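Local coordinates for secreted effector protein sseI (Salmonella enterica subsp. enterica serovar Typhimurium, PDB 4G29) that is a secreted Salmonella virulence effector that probably acts as a papain-like cysteine hydrolase, at residues D15-A18 and A19-L22; K26-P29 and I30-N33; V93-V96 and S97-Q100; A147-A150 and L151-L155; V166-R170 and W171-F175. One frame throughout, in Å; residues are numbered along the deposited sequence.

Contact 1 (D15-A18 and A19-L22)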
loop_
_atom_site.group_PDB
_atom_site.type_symbol
_atom_site.label_atom_id
_atom_site.label_comp_id
_atom_site.label_asym_id
_atom_site.label_seq_id
_atom_site.Cartn_x
_atom_site.Cartn_y
_atom_site.Cartn_z
ATOM N N ASP A 15 -17.840 -2.085 -5.802
ATOM C CA ASP A 15 -18.089 -3.341 -5.064
ATOM C C ASP A 15 -18.483 -3.061 -3.611
ATOM O O ASP A 15 -19.265 -3.811 -3.016
ATOM C CB ASP A 15 -16.831 -4.244 -5.029
ATOM C CG ASP A 15 -16.451 -4.865 -6.389
ATOM O OD1 ASP A 15 -17.145 -4.696 -7.427
ATOM O OD2 ASP A 15 -15.401 -5.560 -6.403
ATOM N N ILE A 16 -17.891 -2.014 -3.033
ATOM C CA ILE A 16 -18.232 -1.515 -1.681
ATOM C C ILE A 16 -18.469 -0.030 -1.853
ATOM O O ILE A 16 -18.120 0.503 -2.891
ATOM C CB ILE A 16 -17.090 -1.789 -0.630
ATOM C CG1 ILE A 16 -15.749 -1.306 -1.163
ATOM C CG2 ILE A 16 -17.086 -3.309 -0.240
ATOM C CD1 ILE A 16 -14.647 -1.196 -0.112
ATOM N N ASP A 17 -19.020 0.664 -0.857
ATOM C CA ASP A 17 -19.262 2.102 -1.067
ATOM C C ASP A 17 -17.977 2.919 -0.813
ATOM O O ASP A 17 -17.883 3.717 0.134
ATOM C CB ASP A 17 -20.439 2.629 -0.270
ATOM C CG ASP A 17 -21.004 3.929 -0.865
ATOM O OD1 ASP A 17 -20.311 4.618 -1.689
ATOM O OD2 ASP A 17 -22.147 4.263 -0.514
ATOM N N ALA A 18 -16.989 2.709 -1.684
ATOM C CA ALA A 18 -15.697 3.355 -1.519
ATOM C C ALA A 18 -15.773 4.875 -1.595
ATOM O O ALA A 18 -15.078 5.573 -0.848
ATOM C CB ALA A 18 -14.692 2.833 -2.547
ATOM N N ALA A 19 -16.622 5.403 -2.475
ATOM C CA ALA A 19 -16.720 6.854 -2.615
ATOM C C ALA A 19 -17.242 7.461 -1.313
ATOM O O ALA A 19 -16.693 8.453 -0.813
ATOM C CB ALA A 19 -17.624 7.234 -3.790
ATOM N N ALA A 20 -18.244 6.821 -0.720
ATOM C CA ALA A 20 -18.784 7.283 0.563
ATOM C C ALA A 20 -17.765 7.186 1.692
ATOM O O ALA A 20 -17.671 8.090 2.531
ATOM C CB ALA A 20 -20.011 6.525 0.954
ATOM N N TYR A 21 -17.040 6.071 1.735
ATOM C CA TYR A 21 -15.994 5.890 2.720
ATOM C C TYR A 21 -14.902 6.947 2.611
ATOM O O TYR A 21 -14.451 7.474 3.627
ATOM C CB TYR A 21 -15.371 4.490 2.578
ATOM C CG TYR A 21 -16.291 3.343 2.957
ATOM C CD1 TYR A 21 -17.314 3.477 3.929
ATOM C CD2 TYR A 21 -16.120 2.106 2.397
ATOM C CE1 TYR A 21 -18.138 2.388 4.296
ATOM C CE2 TYR A 21 -16.926 1.025 2.768
ATOM C CZ TYR A 21 -17.938 1.187 3.700
ATOM O OH TYR A 21 -18.719 0.118 4.041
ATOM N N LEU A 22 -14.481 7.274 1.386
ATOM C CA LEU A 22 -13.482 8.339 1.215
ATOM C C LEU A 22 -14.000 9.688 1.726
ATOM O O LEU A 22 -13.310 10.411 2.431
ATOM C CB LEU A 22 -12.989 8.439 -0.212
ATOM C CG LEU A 22 -11.869 9.459 -0.495
ATOM C CD1 LEU A 22 -10.591 9.100 0.343
ATOM C CD2 LEU A 22 -11.567 9.547 -1.978
HETATM O O HOH W 1 -19.874 -0.764 1.364
#
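D17 O accepts from Y21 N at 3.0 Å and A18 O from L22 N at 2.9 Å, two i to i+4 bonds that open helix 18-26, while just upstream A18 N donates to I16 O at 2.8 Å and closes an inverse gamma turn centred on D17. D17 is the N-cap residue. With its CG anti to the backbone N (chi1 -159°), the carboxylate folds back beside its own carbonyl and over the first turn, where OD1 takes A20 N at 3.2 Å. That donor comes from above the carboxylate plane, 58° out of it, so the cap uses the face of the group. The methyl of A20 sits against the same carboxylate, CB lying 3.3 Å from D17 OD1, a snug fit for an apolar group beside a charged one. The negative charge at this helix end would probably be favoured by the helix dipole.

Y21 turns its ring back over the start of the helix. One ring face receives D17 O, 3.2 Å above the plane and displaced toward the rim, whereas I16 CD1 meets Y21 CE2 at the ring edge, 4.3 Å away. A single water joins the phenol end to the turn: it accepts from D17 N and lies 3.0 Å from Y21 OH. This water link at OH adds to the contacts with D17 O and I16. The helix start packs on the antiparallel sheet: I16 touches Y92 and I114, A18 also rests on I114, and Y21 reaches F94, so strands 90-95 and 113-116 receive this end of helix 18-26.

Contact 2 (K26-P29 and I30-N33)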
loop_
_atom_site.group_PDB
_atom_site.type_symbol
_atom_site.label_atom_id
_atom_site.label_comp_id
_atom_site.label_asym_id
_atom_site.label_seq_id
_atom_site.Cartn_x
_atom_site.Cartn_y
_atom_site.Cartn_z
ATOM N N LYS A 26 -12.547 11.905 4.879
ATOM C CA LYS A 26 -12.188 13.282 4.680
ATOM C C LYS A 26 -12.972 14.301 5.539
ATOM O O LYS A 26 -12.556 15.463 5.659
ATOM C CB LYS A 26 -12.265 13.650 3.215
ATOM C CG LYS A 26 -11.160 13.021 2.411
ATOM C CD LYS A 26 -11.476 13.017 0.937
ATOM C CE LYS A 26 -11.425 14.354 0.317
ATOM N NZ LYS A 26 -11.639 14.226 -1.107
ATOM N N GLN A 27 -14.043 13.854 6.171
ATOM C CA GLN A 27 -14.713 14.640 7.219
ATOM C C GLN A 27 -13.875 14.782 8.495
ATOM O O GLN A 27 -14.202 15.572 9.421
ATOM C CB GLN A 27 -16.081 14.013 7.564
ATOM C CG GLN A 27 -17.104 14.117 6.433
ATOM C CD GLN A 27 -18.350 13.215 6.610
ATOM O OE1 GLN A 27 -18.530 12.520 7.629
ATOM N NE2 GLN A 27 -19.215 13.226 5.595
ATOM N N ASN A 28 -12.865 13.956 8.617
ATOM C CA ASN A 28 -11.933 14.095 9.727
ATOM C C ASN A 28 -10.833 15.057 9.284
ATOM O O ASN A 28 -10.095 14.758 8.347
ATOM C CB ASN A 28 -11.317 12.750 10.058
ATOM C CG ASN A 28 -10.336 12.834 11.213
ATOM O OD1 ASN A 28 -9.193 13.220 11.029
ATOM N ND2 ASN A 28 -10.774 12.496 12.399
ATOM N N PRO A 29 -10.657 16.165 10.010
ATOM C CA PRO A 29 -9.741 17.191 9.507
ATOM C C PRO A 29 -8.257 16.757 9.458
ATOM O O PRO A 29 -7.515 17.167 8.569
ATOM C CB PRO A 29 -9.904 18.347 10.467
ATOM C CG PRO A 29 -10.845 17.937 11.516
ATOM C CD PRO A 29 -11.430 16.596 11.196
ATOM N N ILE A 30 -7.854 15.902 10.401
ATOM C CA ILE A 30 -6.484 15.386 10.416
ATOM C C ILE A 30 -6.270 14.419 9.209
ATOM O O ILE A 30 -5.249 14.518 8.453
ATOM C CB ILE A 30 -6.206 14.710 11.759
ATOM C CG1 ILE A 30 -6.109 15.762 12.885
ATOM C CG2 ILE A 30 -4.923 13.881 11.679
ATOM C CD1 ILE A 30 -6.068 15.224 14.277
ATOM N N ILE A 31 -7.225 13.498 9.022
ATOM C CA ILE A 31 -7.145 12.580 7.850
ATOM C C ILE A 31 -7.249 13.353 6.523
ATOM O O ILE A 31 -6.492 13.070 5.586
ATOM C CB ILE A 31 -8.153 11.407 7.907
ATOM C CG1 ILE A 31 -7.904 10.551 9.169
ATOM C CG2 ILE A 31 -8.139 10.602 6.571
ATOM C CD1 ILE A 31 -8.863 9.438 9.409
ATOM N N ASN A 32 -8.148 14.323 6.442
ATOM C CA ASN A 32 -8.255 15.162 5.281
ATOM C C ASN A 32 -6.910 15.823 4.933
ATOM O O ASN A 32 -6.505 15.811 3.777
ATOM C CB ASN A 32 -9.310 16.251 5.470
ATOM C CG ASN A 32 -9.574 16.972 4.192
ATOM O OD1 ASN A 32 -9.803 16.346 3.150
ATOM N ND2 ASN A 32 -9.430 18.272 4.224
ATOM N N ASN A 33 -6.216 16.344 5.934
ATOM C CA ASN A 33 -4.931 17.012 5.670
ATOM C C ASN A 33 -3.877 16.034 5.223
ATOM O O ASN A 33 -3.066 16.356 4.364
ATOM C CB ASN A 33 -4.392 17.781 6.829
ATOM C CG ASN A 33 -2.966 18.345 6.533
ATOM O OD1 ASN A 33 -2.776 19.133 5.579
ATOM N ND2 ASN A 33 -1.962 17.856 7.276
#
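N28 OD1 accepts from I31 N at 2.8 Å in a nearly straight bond, 171° at the hydrogen. The donor lies in the plane of the side-chain carbonyl, on a lone pair, which is sound geometry for a capping bond. The same oxygen stands 3.1 Å from I30 N. The first torsion explains the placement of the cap: CG is anti to the backbone N (chi1 -180°) and the amide group swings beside the carbonyl carbon, back toward the turn that follows. The I31 side chain crosses that of N28 at about a right angle, with CG1 3.5 Å from N28 OD1.

The backbone oxygens continue the pattern. N28 O takes N32 N at 2.8 Å, and P29 O takes N33 N at 3.1 Å, the latter from above the carbonyl plane. On the flank, K26 and N32 cross obliquely: N32 OD1 lies alongside the lysine chain, 3.7 Å from K26 CB, and N32 CB approaches K26 O at 3.3 Å. This is packing against the aliphatic part of K26, whose amino end leads away. Further along, N33 OD1 is bonded to N37 ND2. An asparagine N-cap followed by proline in the first helical turn is a classical way to start a helix, here helix 29-36 directly after helix 18-26, on the surface of the domain.

Contact 3 (V93-V96 and S97-Q100)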
loop_
_atom_site.group_PDB
_atom_site.type_symbol
_atom_site.label_atom_id
_atom_site.label_comp_id
_atom_site.label_asym_id
_atom_site.label_seq_id
_atom_site.Cartn_x
_atom_site.Cartn_y
_atom_site.Cartn_z
ATOM N N VAL A 93 -8.440 -3.233 -0.151
ATOM C CA VAL A 93 -7.267 -2.501 0.268
ATOM C C VAL A 93 -7.650 -1.031 0.301
ATOM O O VAL A 93 -8.093 -0.480 -0.695
ATOM C CB VAL A 93 -6.086 -2.715 -0.653
ATOM C CG1 VAL A 93 -4.841 -2.025 -0.092
ATOM C CG2 VAL A 93 -5.809 -4.235 -0.822
ATOM N N PHE A 94 -7.516 -0.434 1.479
ATOM C CA PHE A 94 -7.567 1.010 1.665
ATOM C C PHE A 94 -6.128 1.521 1.610
ATOM O O PHE A 94 -5.270 1.190 2.474
ATOM C CB PHE A 94 -8.224 1.345 2.998
ATOM C CG PHE A 94 -9.731 1.260 3.016
ATOM C CD1 PHE A 94 -10.401 0.057 2.819
ATOM C CD2 PHE A 94 -10.478 2.379 3.413
ATOM C CE1 PHE A 94 -11.819 -0.014 2.899
ATOM C CE2 PHE A 94 -11.819 2.320 3.528
ATOM C CZ PHE A 94 -12.525 1.124 3.239
ATOM N N ASP A 95 -5.846 2.323 0.595
ATOM C CA ASP A 95 -4.520 2.873 0.393
ATOM C C ASP A 95 -4.678 4.345 0.064
ATOM O O ASP A 95 -4.486 4.777 -1.078
ATOM C CB ASP A 95 -3.825 2.088 -0.735
ATOM C CG ASP A 95 -2.369 2.501 -0.979
ATOM O OD1 ASP A 95 -1.863 3.393 -0.288
ATOM O OD2 ASP A 95 -1.754 1.892 -1.901
ATOM N N VAL A 96 -5.067 5.090 1.089
ATOM C CA VAL A 96 -5.449 6.482 0.948
ATOM C C VAL A 96 -4.264 7.470 0.813
ATOM O O VAL A 96 -4.494 8.654 0.648
ATOM C CB VAL A 96 -6.459 6.946 2.025
ATOM C CG1 VAL A 96 -7.701 5.999 2.107
ATOM C CG2 VAL A 96 -5.832 7.038 3.408
ATOM N N SER A 97 -3.031 6.974 0.858
ATOM C CA SER A 97 -1.854 7.797 0.602
ATOM C C SER A 97 -1.035 7.337 -0.609
ATOM O O SER A 97 0.113 7.758 -0.769
ATOM C CB SER A 97 -0.983 7.896 1.833
ATOM O OG SER A 97 -0.392 6.676 2.198
ATOM N N ALA A 98 -1.626 6.518 -1.482
ATOM C CA ALA A 98 -0.930 5.963 -2.663
ATOM C C ALA A 98 -0.361 7.080 -3.526
ATOM O O ALA A 98 0.715 6.973 -4.124
ATOM C CB ALA A 98 -1.937 5.080 -3.527
ATOM N N HIS A 99 -1.133 8.141 -3.619
ATOM C CA HIS A 99 -0.774 9.273 -4.450
ATOM C C HIS A 99 0.433 10.045 -3.981
ATOM O O HIS A 99 0.869 10.984 -4.712
ATOM C CB HIS A 99 -1.920 10.237 -4.702
ATOM C CG HIS A 99 -2.604 10.656 -3.454
ATOM N ND1 HIS A 99 -2.723 11.973 -3.065
ATOM C CD2 HIS A 99 -3.108 9.916 -2.456
ATOM C CE1 HIS A 99 -3.384 12.010 -1.912
ATOM N NE2 HIS A 99 -3.603 10.772 -1.516
ATOM N N GLN A 100 1.020 9.653 -2.849
ATOM C CA GLN A 100 2.351 10.174 -2.510
ATOM C C GLN A 100 3.395 9.907 -3.617
ATOM O O GLN A 100 4.395 10.589 -3.676
ATOM C CB GLN A 100 2.851 9.711 -1.157
ATOM C CG GLN A 100 3.315 8.289 -1.081
ATOM C CD GLN A 100 4.241 7.985 0.080
ATOM O OE1 GLN A 100 5.040 8.833 0.494
ATOM N NE2 GLN A 100 4.232 6.722 0.536
HETATM O O HOH W 2 -1.871 4.381 2.265
#
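V96 O and H99 NE2 meet at 3.2 Å, the imidazole donating from its edge with the oxygen only 5° out of the ring plane. Seen from the acceptor the bond is less regular, because the donor stands 36° above the plane of the V96 carbonyl. H99 reaches it through a chi1 of 51°, which sets CG in the crowded position between backbone N and carbonyl carbon and turns the NE2 edge of the ring back toward V96 O. Beside it, A98 N donates weakly to D95 O at 3.4 Å, closing a type I beta turn from D95 to A98. The D95 carboxylate meets the A98 methyl, OD2 3.6 Å from CB, while a water spans D95 OD1 and S97 OG, 2.7 Å from each.

The turn leaves strand 90-95 just where a papain-like fold would place the third member of its triad: D95 OD1 is bonded to H80 NE2, and C42 touches S97 and Q100, consistent with a Cys-His-Asp site. In the second shell, Y124 OH and W120 NE1 both bond to D95 OD2, fixing the rotation of the carboxylate. Q100 NE2 bonds to H80 ND1, so the imidazole is held from both of its nitrogens.

Contact 4 (A147-A150 and L151-L155)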
loop_
_atom_site.group_PDB
_atom_site.type_symbol
_atom_site.label_atom_id
_atom_site.label_comp_id
_atom_site.label_asym_id
_atom_site.label_seq_id
_atom_site.Cartn_x
_atom_site.Cartn_y
_atom_site.Cartn_z
ATOM N N ALA A 147 9.351 -4.387 9.686
ATOM C CA ALA A 147 9.761 -5.314 8.657
ATOM C C ALA A 147 10.048 -4.589 7.338
ATOM O O ALA A 147 10.868 -5.022 6.545
ATOM C CB ALA A 147 8.644 -6.396 8.426
ATOM N N TYR A 148 9.323 -3.519 7.086
ATOM C CA TYR A 148 9.412 -2.689 5.889
ATOM C C TYR A 148 9.895 -1.301 6.248
ATOM O O TYR A 148 9.308 -0.292 5.896
ATOM C CB TYR A 148 8.087 -2.644 5.082
ATOM C CG TYR A 148 7.867 -3.937 4.301
ATOM C CD1 TYR A 148 7.393 -5.065 4.942
ATOM C CD2 TYR A 148 8.203 -4.009 2.919
ATOM C CE1 TYR A 148 7.273 -6.287 4.218
ATOM C CE2 TYR A 148 8.059 -5.192 2.190
ATOM C CZ TYR A 148 7.582 -6.312 2.835
ATOM O OH TYR A 148 7.469 -7.451 2.076
ATOM N N ASP A 149 11.038 -1.258 6.926
ATOM C CA ASP A 149 11.573 0.008 7.447
ATOM C C ASP A 149 12.397 0.795 6.422
ATOM O O ASP A 149 12.524 0.381 5.299
ATOM C CB ASP A 149 12.353 -0.253 8.747
ATOM C CG ASP A 149 13.740 -0.850 8.533
ATOM O OD1 ASP A 149 14.239 -0.947 7.399
ATOM O OD2 ASP A 149 14.376 -1.174 9.556
ATOM N N ALA A 150 12.909 1.956 6.850
ATOM C CA ALA A 150 13.655 2.852 5.969
ATOM C C ALA A 150 15.128 2.894 6.335
ATOM O O ALA A 150 15.760 3.934 6.215
ATOM C CB ALA A 150 13.056 4.251 6.017
ATOM N N LEU A 151 15.667 1.757 6.756
ATOM C CA LEU A 151 17.079 1.633 6.990
ATOM C C LEU A 151 17.751 0.848 5.864
ATOM O O LEU A 151 17.048 0.151 5.119
ATOM C CB LEU A 151 17.327 0.989 8.360
ATOM C CG LEU A 151 16.742 1.742 9.566
ATOM C CD1 LEU A 151 17.072 0.952 10.804
ATOM C CD2 LEU A 151 17.308 3.157 9.630
ATOM N N PRO A 152 19.095 0.934 5.754
ATOM C CA PRO A 152 19.776 0.283 4.623
ATOM C C PRO A 152 19.537 -1.229 4.566
ATOM O O PRO A 152 19.482 -1.947 5.615
ATOM C CB PRO A 152 21.253 0.616 4.845
ATOM C CG PRO A 152 21.262 1.759 5.796
ATOM C CD PRO A 152 20.047 1.669 6.609
ATOM N N ARG A 153 19.389 -1.698 3.324
ATOM C CA ARG A 153 19.084 -3.062 3.030
ATOM C C ARG A 153 19.747 -3.439 1.716
ATOM O O ARG A 153 19.675 -2.687 0.784
ATOM C CB ARG A 153 17.554 -3.094 2.851
ATOM C CG ARG A 153 16.974 -4.326 2.833
ATOM C CD ARG A 153 15.477 -4.204 2.926
ATOM N NE ARG A 153 14.960 -3.632 4.153
ATOM C CZ ARG A 153 14.315 -4.301 5.123
ATOM N NH1 ARG A 153 14.120 -5.614 5.038
ATOM N NH2 ARG A 153 13.841 -3.624 6.180
ATOM N N GLU A 154 20.300 -4.631 1.612
ATOM C CA GLU A 154 20.870 -5.084 0.343
ATOM C C GLU A 154 19.911 -6.085 -0.323
ATOM O O GLU A 154 19.605 -7.123 0.253
ATOM C CB GLU A 154 22.204 -5.719 0.618
ATOM C CG GLU A 154 22.911 -6.210 -0.643
ATOM C CD GLU A 154 24.131 -7.053 -0.325
ATOM O OE1 GLU A 154 23.965 -8.016 0.460
ATOM O OE2 GLU A 154 25.212 -6.776 -0.895
ATOM N N LEU A 155 19.429 -5.751 -1.521
ATOM C CA LEU A 155 18.363 -6.526 -2.177
ATOM C C LEU A 155 18.839 -7.981 -2.357
ATOM O O LEU A 155 18.131 -8.943 -2.047
ATOM C CB LEU A 155 17.975 -5.887 -3.517
ATOM C CG LEU A 155 16.990 -6.675 -4.369
ATOM C CD1 LEU A 155 15.665 -6.909 -3.631
ATOM C CD2 LEU A 155 16.771 -5.921 -5.679
HETATM O O HOH W 3 12.701 -7.219 7.078
HETATM O O HOH W 4 14.784 -0.715 4.175
HETATM O O HOH W 5 16.646 -2.313 6.982
#
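R153 reaches back to D149 through a chain that runs extended from the backbone and then bends at chi3 (-64°), while D149, with chi1 77°, holds its carboxylate between its own backbone N and carbonyl carbon, turned toward the residues that follow. R153 NH2 and D149 OD1 form a salt bridge of 3.0 Å. The oxygen lies in the guanidinium plane, but the two planar groups stand 77° apart, so the arginine meets the carboxylate from above its plane. L151 N donates to the same oxygen at 3.1 Å, from the opposite face, and D149 OD1 is thus gripped on two sides. D149 OD2 rests near L151 CD1, 3.7 Å away.

Two waters bond to the guanidinium edge, at NE and NH1. The one that accepts from R153 NE is close to both D149 O and L151 O; the other accepts from R153 NH1 and donates to A147 O, which also receives a weak bond of 3.3 Å from R153 NH2. A second charge, E158, pairs with NH1, so the cation is shared between two acids and its position probably stabilised by both. The bond from L151 N back to D149 OD1 defines an Asx turn, placed here in the surface loop after helix 141-147.

Contact 5 (V166-R170 and W171-F175)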
loop_
_atom_site.group_PDB
_atom_site.type_symbol
_atom_site.label_atom_id
_atom_site.label_comp_id
_atom_site.label_asym_id
_atom_site.label_seq_id
_atom_site.Cartn_x
_atom_site.Cartn_y
_atom_site.Cartn_z
ATOM N N VAL A 166 4.081 -7.949 -6.591
ATOM C CA VAL A 166 3.156 -7.189 -7.408
ATOM C C VAL A 166 3.666 -7.078 -8.838
ATOM O O VAL A 166 2.914 -7.272 -9.800
ATOM C CB VAL A 166 2.938 -5.834 -6.815
ATOM C CG1 VAL A 166 2.058 -4.998 -7.753
ATOM C CG2 VAL A 166 2.246 -6.025 -5.447
ATOM N N THR A 167 4.957 -6.801 -8.962
ATOM C CA THR A 167 5.691 -6.803 -10.222
ATOM C C THR A 167 6.914 -7.696 -10.145
ATOM O O THR A 167 7.320 -8.067 -9.075
ATOM C CB THR A 167 6.147 -5.371 -10.642
ATOM O OG1 THR A 167 7.170 -4.894 -9.751
ATOM C CG2 THR A 167 5.000 -4.416 -10.747
ATOM N N SER A 168 7.452 -8.055 -11.296
ATOM C CA SER A 168 8.673 -8.874 -11.415
ATOM C C SER A 168 9.421 -8.444 -12.660
ATOM O O SER A 168 9.444 -9.156 -13.671
ATOM C CB SER A 168 8.338 -10.361 -11.466
ATOM O OG SER A 168 9.500 -11.150 -11.274
ATOM N N PRO A 169 10.031 -7.269 -12.610
ATOM C CA PRO A 169 10.631 -6.675 -13.805
ATOM C C PRO A 169 11.781 -7.520 -14.341
ATOM O O PRO A 169 12.432 -8.285 -13.579
ATOM C CB PRO A 169 11.139 -5.332 -13.360
ATOM C CG PRO A 169 10.908 -5.229 -11.926
ATOM C CD PRO A 169 10.090 -6.367 -11.435
ATOM N N ARG A 170 12.003 -7.380 -15.645
ATOM C CA ARG A 170 13.076 -8.116 -16.299
ATOM C C ARG A 170 14.412 -7.917 -15.581
ATOM O O ARG A 170 15.141 -8.885 -15.381
ATOM C CB ARG A 170 13.127 -7.794 -17.802
ATOM C CG ARG A 170 11.948 -8.476 -18.567
ATOM C CD ARG A 170 12.003 -8.330 -20.121
ATOM N NE ARG A 170 13.208 -8.888 -20.745
ATOM C CZ ARG A 170 13.440 -8.920 -22.062
ATOM N NH1 ARG A 170 12.539 -8.458 -22.935
ATOM N NH2 ARG A 170 14.573 -9.434 -22.522
ATOM N N TRP A 171 14.746 -6.700 -15.179
ATOM C CA TRP A 171 16.012 -6.492 -14.504
ATOM C C TRP A 171 16.160 -7.351 -13.251
ATOM O O TRP A 171 17.252 -7.808 -12.949
ATOM C CB TRP A 171 16.288 -5.027 -14.200
ATOM C CG TRP A 171 15.456 -4.385 -13.127
ATOM C CD1 TRP A 171 14.373 -3.574 -13.322
ATOM C CD2 TRP A 171 15.624 -4.478 -11.685
ATOM N NE1 TRP A 171 13.864 -3.165 -12.120
ATOM C CE2 TRP A 171 14.601 -3.703 -11.098
ATOM C CE3 TRP A 171 16.520 -5.141 -10.855
ATOM C CZ2 TRP A 171 14.479 -3.553 -9.702
ATOM C CZ3 TRP A 171 16.381 -5.037 -9.484
ATOM C CH2 TRP A 171 15.375 -4.223 -8.913
ATOM N N PHE A 172 15.076 -7.588 -12.508
ATOM C CA PHE A 172 15.211 -8.325 -11.269
ATOM C C PHE A 172 15.387 -9.796 -11.555
ATOM O O PHE A 172 16.205 -10.472 -10.927
ATOM C CB PHE A 172 13.961 -8.088 -10.395
ATOM C CG PHE A 172 13.911 -8.902 -9.161
ATOM C CD1 PHE A 172 14.848 -8.759 -8.135
ATOM C CD2 PHE A 172 12.902 -9.787 -8.977
ATOM C CE1 PHE A 172 14.729 -9.512 -6.965
ATOM C CE2 PHE A 172 12.771 -10.538 -7.808
ATOM C CZ PHE A 172 13.673 -10.410 -6.817
ATOM N N ASN A 173 14.662 -10.298 -12.560
ATOM C CA ASN A 173 14.839 -11.692 -12.942
ATOM C C ASN A 173 16.248 -11.957 -13.469
ATOM O O ASN A 173 16.864 -12.984 -13.108
ATOM C CB ASN A 173 13.745 -12.132 -13.912
ATOM C CG ASN A 173 12.428 -12.352 -13.179
ATOM O OD1 ASN A 173 12.233 -13.401 -12.579
ATOM N ND2 ASN A 173 11.589 -11.316 -13.119
ATOM N N THR A 174 16.804 -10.990 -14.206
ATOM C CA THR A 174 18.184 -11.111 -14.693
ATOM C C THR A 174 19.158 -11.029 -13.523
ATOM O O THR A 174 20.065 -11.855 -13.382
ATOM C CB THR A 174 18.518 -10.035 -15.719
ATOM O OG1 THR A 174 17.683 -10.236 -16.877
ATOM C CG2 THR A 174 20.047 -10.089 -16.127
ATOM N N PHE A 175 18.933 -10.030 -12.675
ATOM C CA PHE A 175 19.723 -9.825 -11.466
ATOM C C PHE A 175 19.830 -11.073 -10.613
ATOM O O PHE A 175 20.920 -11.450 -10.205
ATOM C CB PHE A 175 19.087 -8.730 -10.623
ATOM C CG PHE A 175 19.862 -8.412 -9.394
ATOM C CD1 PHE A 175 21.172 -7.934 -9.497
ATOM C CD2 PHE A 175 19.312 -8.624 -8.137
ATOM C CE1 PHE A 175 21.908 -7.658 -8.350
ATOM C CE2 PHE A 175 20.038 -8.321 -6.993
ATOM C CZ PHE A 175 21.332 -7.851 -7.094
#
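P169, W171 and the buried F172 make up the closely packed part of this contact. The pyrrolidine ring lies alongside W171, pointing the same way, with P169 CB 3.7 Å from W171 CD1 and P169 CG 3.6 Å from W171 NE1. F172 stays close by, its ring edge facing S168 OG. Both W171 and F172 touch L132 of strand 132-138, joining this short helix to the sheet, and W171 further touches P72 and L155.

A dense cluster of hydrogen bonds starts helix 170-176 next to this packing. P169, at the N-cap, has no side-chain acceptor; its backbone O accepts three bonds instead. F172 N comes to it at 2.9 Å from above the carbonyl plane, N173 N at 3.2 Å nearly along the C=O axis, and N173 ND2 at 3.2 Å, again from above the plane. The same ND2 donates to S168 OG at 2.8 Å, with the hydroxyl oxygen close to the amide plane, and so links the P169 carbonyl to the serine. The torsion of N173, chi1 -75°, sets CG beside the backbone N and sends the amide back toward the loop.

The looser, solvent-exposed part is R170 and T174. R170 O takes T174 N at 2.9 Å in ordinary helical fashion, and T174 OG1 adds only a weak bond of 3.2 Å to the same oxygen. The R170 side chain sets off away from the helical turn, although its CB still touches the start of W171. Upstream, T167 OG1 ties the loop to K131 O and I133 N.

Contact 3 lies closest to the centre of the chain and holds D95 of the probable Cys-His-Asp site; the other four sit 16 to 20 Å from that centre. Contact 1 packs on contact 3 through Y21 CD2, 3.8 Å from F94 CZ, although their centres are 14 Å apart. Contact 2 follows contact 1 in sequence, yet comes no nearer to contact 3 than about 5 Å between nearest atoms. Contacts 4 and 5 touch each other, L155 CD2 packing 3.9 Å from W171 CH2, but neither touches contact 3: their nearest atoms are about 10 Å and 9 Å from it. Contacts 4 and 5 both lie across the chain's centre from contact 1.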